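PDB 6FSK: DyP-type peroxidase from Pleurotus ostreatus PC15, which probably uses its heme b to reduce hydrogen peroxide while oxidising dyes and, at a non-canonical site, manganese ions. Local coordinates for residues 35-40 with 155-160; 248-253 with 372-377; 403-408 with 422-427. The protein carries 1 engineered substitution. All coordinates share one frame; numbering follows the deposited sequence.

How the contacts relate
Along the chain the three contacts follow in series, each closing before the next opens. Contact 1 joins helix 31-41 to the C-terminal end of helix 144-156 and the turn after it, in the N-terminal alpha+beta barrel domain. Contact 2, in the C-terminal half of the chain, joins helix 249-258, which follows strand 238-247, to the loop entering strand 379-386; those strands are antiparallel neighbours. Contact 3 ties loops flanking helix 408-412. Centres of contacts 1 and 2 are about 41 Å apart, of 1 and 3 about 50 Å, of 2 and 3 about 28 Å. No two touch, so they are local joints in separate regions; contact 3 has the side chain of F427 about 10 Å from that of the heme ligand H329.

Contact 1 of 3, residues 35-40 with 155-160; sequences KANMAH and HIFGVG
N37 lays its amide side chain over the backbone of I156 and F157, while the F157 ring reaches back to N37 and M38. N37 CG, anti to the carbonyl carbon of its own residue (chi1 -67°), sits 3.2 Å from I156 O. The amide nitrogen ND2 is 3.4 Å from the same I156 O, but the angle is too poor for a hydrogen bond, and its bond, a weak one, goes instead to S165 OG. The F157 ring takes N37 obliquely, CB of N37 lying 3.6 Å from ring atom CD1. M38 comes to the ring differently, as a Met-aromatic contact at the edge: SD is 3.7 Å from F157 CZ, and the line from the ring centroid to SD lies 80° off the ring normal. The bend of M38 at chi2 (-67°) places SD at this edge. I156 supplies the aliphatic part, its CG2 3.4 Å from N37 O. The other branch of I156 ends in CD1, which lies 3.8 Å from H40 O. An alanine in place of N37 would keep the CB contact with the ring but would probably open a gap over I156 O and F157 CA and cost S165 OG one of its two weak partners. The fold here is the ferredoxin-like alpha+beta barrel domain of DyP peroxidases. Helix 144-156 stops beside helix 31-41 in a Schellman motif at G158, which has positive phi; F157 is backbone-bonded to S165. F157 also meets the rings of F34 and F41, and M38 touches A483 near the C-terminus. Beyond the two helices lies strand 166-175, at the margin of the sheet, where I166 receives the side chains of F157 and V159.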
ATOM      1  N   LYS A  35      -4.430   8.367  28.488  1.00 17.13           N
ATOM      2  CA  LYS A  35      -3.275   7.542  28.895  1.00 17.65           C
ATOM      3  C   LYS A  35      -3.652   6.566  29.942  1.00 16.74           C
ATOM      4  O   LYS A  35      -3.244   5.446  29.923  1.00 18.08           O
ATOM      5  CB  LYS A  35      -2.117   8.401  29.300  1.00 18.09           C
ATOM      6  CG  LYS A  35      -1.534   9.270  28.217  1.00 21.05           C
ATOM      7  CD  LYS A  35      -0.308   9.993  28.723  1.00 24.70           C
ATOM      8  CE  LYS A  35       0.132  10.982  27.706  1.00 29.03           C
ATOM      9  NZ  LYS A  35       1.511  11.496  27.914  1.00 32.94           N
ATOM     10  N   ALA A  36      -4.569   6.914  30.874  1.00 16.69           N
ATOM     11  CA  ALA A  36      -5.007   5.917  31.818  1.00 18.30           C
ATOM     12  C   ALA A  36      -5.784   4.768  31.107  1.00 17.07           C
ATOM     13  O   ALA A  36      -5.651   3.598  31.438  1.00 17.60           O
ATOM     14  CB  ALA A  36      -5.882   6.588  32.899  1.00 18.75           C
ATOM     15  N   ASN A  37      -6.674   5.117  30.116  1.00 16.56           N
ATOM     16  CA  ASN A  37      -7.436   4.144  29.437  1.00 17.27           C
ATOM     17  C   ASN A  37      -6.535   3.185  28.550  1.00 15.61           C
ATOM     18  O   ASN A  37      -6.778   2.000  28.392  1.00 16.02           O
ATOM     19  CB  ASN A  37      -8.466   4.830  28.524  1.00 18.40           C
ATOM     20  CG  ASN A  37      -9.531   5.587  29.264  1.00 17.59           C
ATOM     21  OD1 ASN A  37      -9.736   5.448  30.510  1.00 21.98           O
ATOM     22  ND2 ASN A  37     -10.222   6.404  28.546  1.00 14.80           N
ATOM     23  N   MET A  38      -5.466   3.774  28.059  1.00 15.12           N
ATOM     24  CA  MET A  38      -4.506   3.064  27.236  1.00 16.32           C
ATOM     25  C   MET A  38      -3.957   1.873  27.992  1.00 16.32           C
ATOM     26  O   MET A  38      -3.716   0.805  27.443  1.00 15.54           O
ATOM     27  CB  MET A  38      -3.359   3.912  26.802  1.00 17.67           C
ATOM     28  CG  MET A  38      -3.646   4.723  25.550  1.00 18.17           C
ATOM     29  SD  MET A  38      -3.877   3.776  24.025  1.00 19.60           S
ATOM     30  CE  MET A  38      -2.233   3.085  23.714  1.00 20.17           C
ATOM     31  N   ALA A  39      -3.816   1.992  29.289  1.00 18.35           N
ATOM     32  CA  ALA A  39      -3.358   0.801  30.025  1.00 17.68           C
ATOM     33  C   ALA A  39      -4.185  -0.427  29.944  1.00 19.00           C
ATOM     34  O   ALA A  39      -3.687  -1.543  29.972  1.00 20.59           O
ATOM     35  CB  ALA A  39      -3.130   1.198  31.490  1.00 21.96           C
ATOM     36  N   HIS A  40      -5.499  -0.242  29.823  1.00 17.82           N
ATOM     37  CA  HIS A  40      -6.397  -1.284  29.652  1.00 18.33           C
ATOM     38  C   HIS A  40      -6.502  -1.772  28.228  1.00 16.31           C
ATOM     39  O   HIS A  40      -6.867  -2.904  28.002  1.00 17.36           O
ATOM     40  CB  HIS A  40      -7.772  -0.834  30.117  1.00 21.13           C
ATOM     41  CG  HIS A  40      -7.821  -0.671  31.591  1.00 25.54           C
ATOM     42  ND1 HIS A  40      -7.742   0.553  32.205  1.00 31.44           N
ATOM     43  CD2 HIS A  40      -7.786  -1.605  32.573  1.00 29.40           C
ATOM     44  CE1 HIS A  40      -7.743   0.372  33.517  1.00 29.87           C
ATOM     45  NE2 HIS A  40      -7.752  -0.926  33.759  1.00 30.00           N
ATOM     46  N   HIS A 155     -15.498   0.988  24.436  1.00 17.52           N
ATOM     47  CA  HIS A 155     -15.901   1.014  25.873  1.00 19.89           C
ATOM     48  C   HIS A 155     -14.744   1.384  26.805  1.00 18.45           C
ATOM     49  O   HIS A 155     -14.866   2.216  27.713  1.00 18.23           O
ATOM     50  CB  HIS A 155     -16.533  -0.307  26.266  1.00 23.26           C
ATOM     51  CG  HIS A 155     -17.135  -0.268  27.635  1.00 30.32           C
ATOM     52  ND1 HIS A 155     -16.508  -0.790  28.749  1.00 35.04           N
ATOM     53  CD2 HIS A 155     -18.306   0.249  28.068  1.00 31.80           C
ATOM     54  CE1 HIS A 155     -17.284  -0.622  29.807  1.00 31.87           C
ATOM     55  NE2 HIS A 155     -18.368   0.029  29.423  1.00 34.49           N
ATOM     56  N   ILE A 156     -13.562   0.842  26.520  1.00 17.91           N
ATOM     57  CA  ILE A 156     -12.378   1.266  27.278  1.00 14.60           C
ATOM     58  C   ILE A 156     -12.109   2.775  27.277  1.00 15.38           C
ATOM     59  O   ILE A 156     -11.645   3.381  28.239  1.00 16.61           O
ATOM     60  CB  ILE A 156     -11.104   0.515  26.743  1.00 16.90           C
ATOM     61  CG1 ILE A 156     -11.228  -0.954  27.069  1.00 18.99           C
ATOM     62  CG2 ILE A 156      -9.835   1.124  27.287  1.00 19.05           C
ATOM     63  CD1 ILE A 156     -10.162  -1.792  26.367  1.00 20.59           C
ATOM     64  N   PHE A 157     -12.339   3.451  26.145  1.00 13.79           N
ATOM     65  CA  PHE A 157     -12.067   4.845  26.016  1.00 13.80           C
ATOM     66  C   PHE A 157     -13.344   5.714  26.217  1.00 12.72           C
ATOM     67  O   PHE A 157     -13.333   6.918  25.979  1.00 16.28           O
ATOM     68  CB  PHE A 157     -11.444   5.178  24.663  1.00 15.00           C
ATOM     69  CG  PHE A 157     -10.070   4.586  24.470  1.00 14.45           C
ATOM     70  CD1 PHE A 157      -8.964   5.204  24.996  1.00 15.43           C
ATOM     71  CD2 PHE A 157      -9.951   3.375  23.777  1.00 14.35           C
ATOM     72  CE1 PHE A 157      -7.670   4.589  24.872  1.00 14.07           C
ATOM     73  CE2 PHE A 157      -8.709   2.805  23.599  1.00 16.17           C
ATOM     74  CZ  PHE A 157      -7.576   3.365  24.190  1.00 14.40           C
ATOM     75  N   GLY A 158     -14.422   5.070  26.531  1.00 14.03           N
ATOM     76  CA  GLY A 158     -15.694   5.752  26.900  1.00 14.69           C
ATOM     77  C   GLY A 158     -16.327   6.436  25.719  1.00 14.00           C
ATOM     78  O   GLY A 158     -17.066   7.396  25.893  1.00 14.61           O
ATOM     79  N   VAL A 159     -16.102   5.876  24.505  1.00 15.11           N
ATOM     80  CA  VAL A 159     -16.588   6.566  23.297  1.00 12.91           C
ATOM     81  C   VAL A 159     -18.130   6.677  23.334  1.00 13.86           C
ATOM     82  O   VAL A 159     -18.818   5.711  23.633  1.00 14.54           O
ATOM     83  CB  VAL A 159     -16.177   5.811  22.003  1.00 15.40           C
ATOM     84  CG1 VAL A 159     -16.819   6.459  20.751  1.00 16.67           C
ATOM     85  CG2 VAL A 159     -14.644   5.689  21.874  1.00 16.45           C
ATOM     86  N   GLY A 160     -18.597   7.873  23.065  1.00 14.99           N
ATOM     87  CA  GLY A 160     -20.011   8.204  23.029  1.00 15.50           C
ATOM     88  C   GLY A 160     -20.634   8.515  24.378  1.00 16.52           C
ATOM     89  O   GLY A 160     -21.870   8.708  24.496  1.00 16.64           O
TER

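Contact 2 of 3, residues 248-253 with 372-377; sequences MVPEFD and KKTHHG
P250, in the first turn of helix 249-258, and K372 bring their CA atoms within 4.8 Å, and M248 and T374 follow at 6.0 Å. Two helix ends thus meet in the C-terminal half of the DyP fold: M248 is the N-cap of helix 249-258, and K372, with positive phi, is the C-prime residue of the Schellman motif closing helix 366-371. The ring of P250 packs on the exiting chain, CB standing 3.5 Å from K373 N. The polar part is a two-pronged grip of the E251 carboxylate on T374. A bend at chi2 (85°) swings CD of E251 round toward the loop. OE1 then accepts from T374 OG1 at 2.6 Å, on the syn side and only 16° out of the carboxylate plane. OE2 accepts from T374 N at 2.9 Å, nearly straight at 173°, on the syn side but more tilted from the carboxylate plane. Two donors held by two oxygens leave the carboxylate little freedom to turn, and they, with the nearby helix N-terminus, would probably favour its charged form. M248 crosses T374 at about a right angle, with its CE 3.8 Å from T374 CB. The hydroxyl OG1 of T374 also accepts from a water at 2.7 Å, and that water in turn accepts from V249 N, the first N-H of the helix, at 2.9 Å.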
ATOM      1  N   MET A 248     -12.293   3.565 -10.213  1.00  8.85           N
ATOM      2  CA  MET A 248     -13.268   3.782 -11.252  1.00  9.94           C
ATOM      3  C   MET A 248     -13.239   2.602 -12.236  1.00 10.43           C
ATOM      4  O   MET A 248     -12.558   2.649 -13.254  1.00 10.40           O
ATOM      5  CB  MET A 248     -12.948   5.152 -11.910  1.00 11.03           C
ATOM      6  CG  MET A 248     -12.763   6.300 -10.914  1.00 12.40           C
ATOM      7  SD  MET A 248     -14.158   6.568  -9.826  1.00 16.79           S
ATOM      8  CE  MET A 248     -15.218   7.334 -10.989  1.00 20.69           C
ATOM      9  N   VAL A 249     -13.936   1.527 -11.869  1.00  9.60           N
ATOM     10  CA  VAL A 249     -13.830   0.243 -12.521  1.00  9.39           C
ATOM     11  C   VAL A 249     -14.401   0.210 -13.915  1.00  9.34           C
ATOM     12  O   VAL A 249     -13.717  -0.208 -14.839  1.00 10.17           O
ATOM     13  CB  VAL A 249     -14.229  -0.927 -11.608  1.00  9.68           C
ATOM     14  CG1 VAL A 249     -14.009  -2.255 -12.275  1.00 12.19           C
ATOM     15  CG2 VAL A 249     -13.400  -0.830 -10.353  1.00 11.18           C
ATOM     16  N   PRO A 250     -15.666   0.561 -14.054  1.00  9.94           N
ATOM     17  CA  PRO A 250     -16.241   0.617 -15.416  1.00 10.23           C
ATOM     18  C   PRO A 250     -15.444   1.515 -16.365  1.00 10.46           C
ATOM     19  O   PRO A 250     -15.263   1.201 -17.559  1.00 11.15           O
ATOM     20  CB  PRO A 250     -17.679   1.171 -15.213  1.00 10.40           C
ATOM     21  CG  PRO A 250     -17.979   0.809 -13.758  1.00 11.02           C
ATOM     22  CD  PRO A 250     -16.631   0.912 -13.016  1.00 10.00           C
ATOM     23  N   GLU A 251     -14.933   2.616 -15.845  1.00  9.44           N
ATOM     24  CA  GLU A 251     -14.134   3.572 -16.591  1.00  9.71           C
ATOM     25  C   GLU A 251     -12.851   2.944 -17.053  1.00 11.13           C
ATOM     26  O   GLU A 251     -12.437   3.082 -18.211  1.00 10.05           O
ATOM     27  CB  GLU A 251     -13.881   4.859 -15.774  1.00 11.25           C
ATOM     28  CG  GLU A 251     -15.103   5.696 -15.509  1.00 12.50           C
ATOM     29  CD  GLU A 251     -15.943   5.305 -14.301  1.00 11.56           C
ATOM     30  OE1 GLU A 251     -15.759   4.229 -13.695  1.00 11.53           O
ATOM     31  OE2 GLU A 251     -16.888   6.106 -14.015  1.00 14.06           O
ATOM     32  N   PHE A 252     -12.187   2.231 -16.197  1.00 10.16           N
ATOM     33  CA  PHE A 252     -10.971   1.508 -16.574  1.00 10.91           C
ATOM     34  C   PHE A 252     -11.276   0.446 -17.615  1.00 10.84           C
ATOM     35  O   PHE A 252     -10.528   0.323 -18.661  1.00 12.13           O
ATOM     36  CB  PHE A 252     -10.310   0.955 -15.311  1.00 12.17           C
ATOM     37  CG  PHE A 252      -9.057   0.149 -15.536  1.00 14.04           C
ATOM     38  CD1 PHE A 252      -7.871   0.799 -15.791  1.00 18.31           C
ATOM     39  CD2 PHE A 252      -9.121  -1.239 -15.519  1.00 16.14           C
ATOM     40  CE1 PHE A 252      -6.709   0.023 -15.991  1.00 21.64           C
ATOM     41  CE2 PHE A 252      -7.991  -1.966 -15.675  1.00 19.23           C
ATOM     42  CZ  PHE A 252      -6.822  -1.321 -15.860  1.00 19.57           C
ATOM     43  N   ASP A 253     -12.326  -0.309 -17.411  1.00 11.07           N
ATOM     44  CA  ASP A 253     -12.717  -1.348 -18.370  1.00 11.33           C
ATOM     45  C   ASP A 253     -13.030  -0.710 -19.754  1.00 11.51           C
ATOM     46  O   ASP A 253     -12.589  -1.241 -20.764  1.00 13.22           O
ATOM     47  CB  ASP A 253     -13.914  -2.126 -17.911  1.00 13.75           C
ATOM     48  CG  ASP A 253     -13.646  -3.067 -16.733  1.00 17.72           C
ATOM     49  OD1 ASP A 253     -12.538  -3.405 -16.394  1.00 22.32           O
ATOM     50  OD2 ASP A 253     -14.706  -3.436 -16.156  1.00 25.23           O
ATOM     51  N   LYS A 372     -21.073   2.028 -18.451  1.00 14.06           N
ATOM     52  CA  LYS A 372     -19.614   2.219 -18.395  1.00 13.87           C
ATOM     53  C   LYS A 372     -19.256   3.333 -17.460  1.00 14.73           C
ATOM     54  O   LYS A 372     -18.273   4.054 -17.644  1.00 16.04           O
ATOM     55  CB  LYS A 372     -18.989   2.360 -19.823  1.00 15.54           C
ATOM     56  CG  LYS A 372     -19.488   1.282 -20.775  1.00 16.22           C
ATOM     57  CD  LYS A 372     -18.812   1.330 -22.144  1.00 20.61           C
ATOM     58  CE  LYS A 372     -19.179   0.096 -23.035  1.00 23.62           C
ATOM     59  NZ  LYS A 372     -18.894   0.423 -24.441  1.00 30.30           N
ATOM     60  N   LYS A 373     -19.993   3.484 -16.360  1.00 13.91           N
ATOM     61  CA  LYS A 373     -19.721   4.536 -15.415  1.00 14.06           C
ATOM     62  C   LYS A 373     -19.934   4.008 -13.993  1.00 13.28           C
ATOM     63  O   LYS A 373     -20.818   3.245 -13.734  1.00 14.15           O
ATOM     64  CB  LYS A 373     -20.644   5.720 -15.579  1.00 18.12           C
ATOM     65  CG  LYS A 373     -20.472   6.447 -16.920  1.00 22.14           C
ATOM     66  CD  LYS A 373     -19.103   7.137 -17.091  1.00 30.76           C
ATOM     67  CE  LYS A 373     -18.882   7.653 -18.516  1.00 37.16           C
ATOM     68  NZ  LYS A 373     -20.060   8.474 -18.923  1.00 44.77           N
ATOM     69  N   THR A 374     -19.122   4.525 -13.090  1.00 13.09           N
ATOM     70  CA  THR A 374     -19.233   4.245 -11.670  1.00 12.63           C
ATOM     71  C   THR A 374     -20.450   4.959 -11.055  1.00 12.97           C
ATOM     72  O   THR A 374     -20.615   6.192 -11.224  1.00 14.31           O
ATOM     73  CB  THR A 374     -17.994   4.742 -10.948  1.00 12.21           C
ATOM     74  OG1 THR A 374     -16.873   3.918 -11.329  1.00 12.99           O
ATOM     75  CG2 THR A 374     -18.139   4.626  -9.451  1.00 12.13           C
ATOM     76  N   HIS A 375     -21.220   4.168 -10.338  1.00 12.81           N
ATOM     77  CA  HIS A 375     -22.340   4.673  -9.515  1.00 14.39           C
ATOM     78  C   HIS A 375     -22.197   4.401  -8.044  1.00 15.23           C
ATOM     79  O   HIS A 375     -22.914   5.049  -7.287  1.00 15.49           O
ATOM     80  CB  HIS A 375     -23.683   4.140 -10.008  1.00 17.53           C
ATOM     81  CG  HIS A 375     -23.935   4.558 -11.422  1.00 20.88           C
ATOM     82  ND1 HIS A 375     -24.399   3.701 -12.389  1.00 28.28           N
ATOM     83  CD2 HIS A 375     -23.705   5.749 -12.035  1.00 20.84           C
ATOM     84  CE1 HIS A 375     -24.448   4.343 -13.548  1.00 20.87           C
ATOM     85  NE2 HIS A 375     -24.040   5.579 -13.362  1.00 25.75           N
ATOM     86  N   HIS A 376     -21.291   3.510  -7.631  1.00 12.63           N
ATOM     87  CA  HIS A 376     -21.096   3.135  -6.264  1.00 12.67           C
ATOM     88  C   HIS A 376     -19.616   3.255  -5.930  1.00 15.37           C
ATOM     89  O   HIS A 376     -18.783   2.960  -6.778  1.00 17.13           O
ATOM     90  CB  HIS A 376     -21.540   1.705  -6.028  1.00 13.52           C
ATOM     91  CG  HIS A 376     -22.972   1.495  -6.296  1.00 15.06           C
ATOM     92  ND1 HIS A 376     -23.966   2.048  -5.505  1.00 17.48           N
ATOM     93  CD2 HIS A 376     -23.594   0.850  -7.309  1.00 18.57           C
ATOM     94  CE1 HIS A 376     -25.135   1.695  -5.992  1.00 18.77           C
ATOM     95  NE2 HIS A 376     -24.949   0.977  -7.080  1.00 18.34           N
ATOM     96  N   GLY A 377     -19.297   3.606  -4.717  1.00 13.57           N
ATOM     97  CA  GLY A 377     -17.919   3.791  -4.281  1.00 13.18           C
ATOM     98  C   GLY A 377     -17.343   2.393  -4.079  1.00 13.28           C
ATOM     99  O   GLY A 377     -17.941   1.478  -3.373  1.00 13.23           O
TER
HETATM  100  O   HOH W   1     -15.938   1.856  -9.774  1.00 10.45           O

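Contact 3 of 3, residues 403-408 with 422-427; sequences APNFPV and GVVPGF
The carbonyl oxygen of P404 accepts the one direct hydrogen bond between these loops, from G426 N at 2.8 Å; the N-H comes in the carbonyl plane, on a lone pair, with 154° at the hydrogen. P425 CD crowds the same P404 O at 3.2 Å. In return P404 CA offers a CA-H...O contact to G426 O at 3.4 Å, with 165° at the hydrogen, so the two residues are tied in both directions. P404 and N405 are the central residues of a type I beta turn from A403 to F406, and a cis peptide before P407 then leads the chain into helix 408-412. P425 points into this bend, its CB 3.5 Å from F406 O. With V408 CG1 anti to the backbone N (chi1 170°), CG2 is the branch that meets P425 CG, at 3.8 Å. Next along the chain, at F427, P404 CD stands over one face of the ring, the two side chains lying side by side. K332 NZ bonds both F406 O and G426 O, joining the loops to helix 329-333, which carries the axial heme ligand H329. At the V423 end, a water donates to N405 OD1 and to V423 O, each at 2.7 Å.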
ATOM      1  N   ALA A 403       6.477  10.469 -12.159  1.00 10.83           N
ATOM      2  CA  ALA A 403       7.640  11.017 -12.904  1.00 10.95           C
ATOM      3  C   ALA A 403       7.644  10.418 -14.293  1.00 10.85           C
ATOM      4  O   ALA A 403       7.999   9.260 -14.475  1.00 10.68           O
ATOM      5  CB  ALA A 403       8.938  10.677 -12.204  1.00 10.98           C
ATOM      6  N   PRO A 404       7.196  11.159 -15.319  1.00 11.29           N
ATOM      7  CA  PRO A 404       7.098  10.546 -16.664  1.00 11.79           C
ATOM      8  C   PRO A 404       8.403  10.111 -17.283  1.00 10.26           C
ATOM      9  O   PRO A 404       8.427   9.271 -18.140  1.00 13.29           O
ATOM     10  CB  PRO A 404       6.385  11.636 -17.505  1.00 12.20           C
ATOM     11  CG  PRO A 404       6.569  12.857 -16.781  1.00 12.71           C
ATOM     12  CD  PRO A 404       6.651  12.527 -15.315  1.00 12.89           C
ATOM     13  N   ASN A 405       9.506  10.691 -16.788  1.00 10.11           N
ATOM     14  CA  ASN A 405      10.787  10.277 -17.305  1.00 11.88           C
ATOM     15  C   ASN A 405      11.437   9.134 -16.563  1.00 10.45           C
ATOM     16  O   ASN A 405      12.437   8.607 -17.019  1.00 11.53           O
ATOM     17  CB  ASN A 405      11.744  11.451 -17.369  1.00 12.32           C
ATOM     18  CG  ASN A 405      11.268  12.494 -18.321  1.00 15.50           C
ATOM     19  OD1 ASN A 405      11.169  12.217 -19.501  1.00 17.02           O
ATOM     20  ND2 ASN A 405      10.878  13.606 -17.807  1.00 19.54           N
ATOM     21  N   PHE A 406      10.841   8.715 -15.434  1.00 11.33           N
ATOM     22  CA  PHE A 406      11.386   7.593 -14.663  1.00 10.13           C
ATOM     23  C   PHE A 406      11.003   6.238 -15.295  1.00 10.07           C
ATOM     24  O   PHE A 406       9.810   6.078 -15.602  1.00  9.68           O
ATOM     25  CB  PHE A 406      10.905   7.644 -13.193  1.00 10.21           C
ATOM     26  CG  PHE A 406      11.438   6.517 -12.376  1.00  9.04           C
ATOM     27  CD1 PHE A 406      12.746   6.562 -11.940  1.00 11.06           C
ATOM     28  CD2 PHE A 406      10.752   5.344 -12.188  1.00  9.78           C
ATOM     29  CE1 PHE A 406      13.346   5.524 -11.215  1.00 10.41           C
ATOM     30  CE2 PHE A 406      11.311   4.261 -11.535  1.00 10.54           C
ATOM     31  CZ  PHE A 406      12.617   4.344 -11.029  1.00  9.91           C
ATOM     32  N   PRO A 407      11.913   5.283 -15.521  1.00 10.59           N
ATOM     33  CA  PRO A 407      13.239   5.188 -14.951  1.00 11.76           C
ATOM     34  C   PRO A 407      14.366   5.571 -15.932  1.00 13.31           C
ATOM     35  O   PRO A 407      15.535   5.395 -15.613  1.00 13.23           O
ATOM     36  CB  PRO A 407      13.379   3.695 -14.706  1.00 12.16           C
ATOM     37  CG  PRO A 407      12.612   3.097 -15.780  1.00 13.31           C
ATOM     38  CD  PRO A 407      11.401   3.988 -15.956  1.00 13.15           C
ATOM     39  N   VAL A 408      14.021   6.164 -17.047  1.00 11.47           N
ATOM     40  CA  VAL A 408      15.034   6.568 -18.022  1.00 12.82           C
ATOM     41  C   VAL A 408      15.966   7.623 -17.424  1.00 13.43           C
ATOM     42  O   VAL A 408      17.206   7.596 -17.597  1.00 15.01           O
ATOM     43  CB  VAL A 408      14.372   7.030 -19.377  1.00 11.81           C
ATOM     44  CG1 VAL A 408      15.447   7.682 -20.260  1.00 13.88           C
ATOM     45  CG2 VAL A 408      13.737   5.826 -20.068  1.00 12.96           C
ATOM     46  N   GLY A 422      15.134   9.610 -26.463  1.00 19.07           N
ATOM     47  CA  GLY A 422      13.774   9.972 -26.731  1.00 18.88           C
ATOM     48  C   GLY A 422      12.726   9.161 -25.960  1.00 18.42           C
ATOM     49  O   GLY A 422      11.507   9.390 -26.145  1.00 19.20           O
ATOM     50  N   VAL A 423      13.160   8.174 -25.165  1.00 16.60           N
ATOM     51  CA  VAL A 423      12.127   7.318 -24.519  1.00 13.16           C
ATOM     52  C   VAL A 423      11.623   8.042 -23.249  1.00 13.17           C
ATOM     53  O   VAL A 423      12.424   8.441 -22.353  1.00 14.69           O
ATOM     54  CB  VAL A 423      12.725   5.950 -24.110  1.00 14.06           C
ATOM     55  CG1 VAL A 423      11.710   5.143 -23.321  1.00 13.67           C
ATOM     56  CG2 VAL A 423      13.188   5.205 -25.301  1.00 13.55           C
ATOM     57  N   VAL A 424      10.312   8.179 -23.165  1.00 12.11           N
ATOM     58  CA  VAL A 424       9.599   8.867 -22.123  1.00 12.96           C
ATOM     59  C   VAL A 424       8.529   7.849 -21.624  1.00 12.58           C
ATOM     60  O   VAL A 424       7.497   7.700 -22.234  1.00 13.19           O
ATOM     61  CB  VAL A 424       8.910  10.205 -22.580  1.00 13.65           C
ATOM     62  CG1 VAL A 424       8.261  10.855 -21.359  1.00 14.17           C
ATOM     63  CG2 VAL A 424       9.976  11.145 -23.176  1.00 14.96           C
ATOM     64  N   PRO A 425       8.861   7.103 -20.537  1.00 11.77           N
ATOM     65  CA  PRO A 425       7.941   6.058 -20.130  1.00 12.27           C
ATOM     66  C   PRO A 425       6.516   6.528 -19.883  1.00 11.94           C
ATOM     67  O   PRO A 425       5.578   5.825 -20.198  1.00 11.65           O
ATOM     68  CB  PRO A 425       8.549   5.557 -18.811  1.00 10.78           C
ATOM     69  CG  PRO A 425      10.044   5.656 -19.147  1.00 11.54           C
ATOM     70  CD  PRO A 425      10.122   7.025 -19.758  1.00 11.60           C
ATOM     71  N   GLY A 426       6.375   7.709 -19.323  1.00 10.58           N
ATOM     72  CA  GLY A 426       5.109   8.232 -18.890  1.00  9.95           C
ATOM     73  C   GLY A 426       4.731   7.846 -17.488  1.00 10.51           C
ATOM     74  O   GLY A 426       5.585   7.456 -16.669  1.00 10.82           O
ATOM     75  N   PHE A 427       3.500   8.135 -17.177  1.00 10.17           N
ATOM     76  CA  PHE A 427       2.962   7.914 -15.850  1.00  9.58           C
ATOM     77  C   PHE A 427       2.635   6.438 -15.583  1.00  9.94           C
ATOM     78  O   PHE A 427       2.214   5.689 -16.475  1.00 11.57           O
ATOM     79  CB  PHE A 427       1.650   8.759 -15.605  1.00  9.27           C
ATOM     80  CG  PHE A 427       1.928  10.217 -15.437  1.00 10.21           C
ATOM     81  CD1 PHE A 427       2.207  10.988 -16.537  1.00 11.21           C
ATOM     82  CD2 PHE A 427       1.990  10.790 -14.212  1.00 11.27           C
ATOM     83  CE1 PHE A 427       2.496  12.350 -16.413  1.00 12.29           C
ATOM     84  CE2 PHE A 427       2.295  12.144 -14.067  1.00 12.62           C
ATOM     85  CZ  PHE A 427       2.549  12.912 -15.187  1.00 12.80           C
TER
HETATM   86  O   HOH W   2      12.852  10.393 -20.495  1.00 23.86           O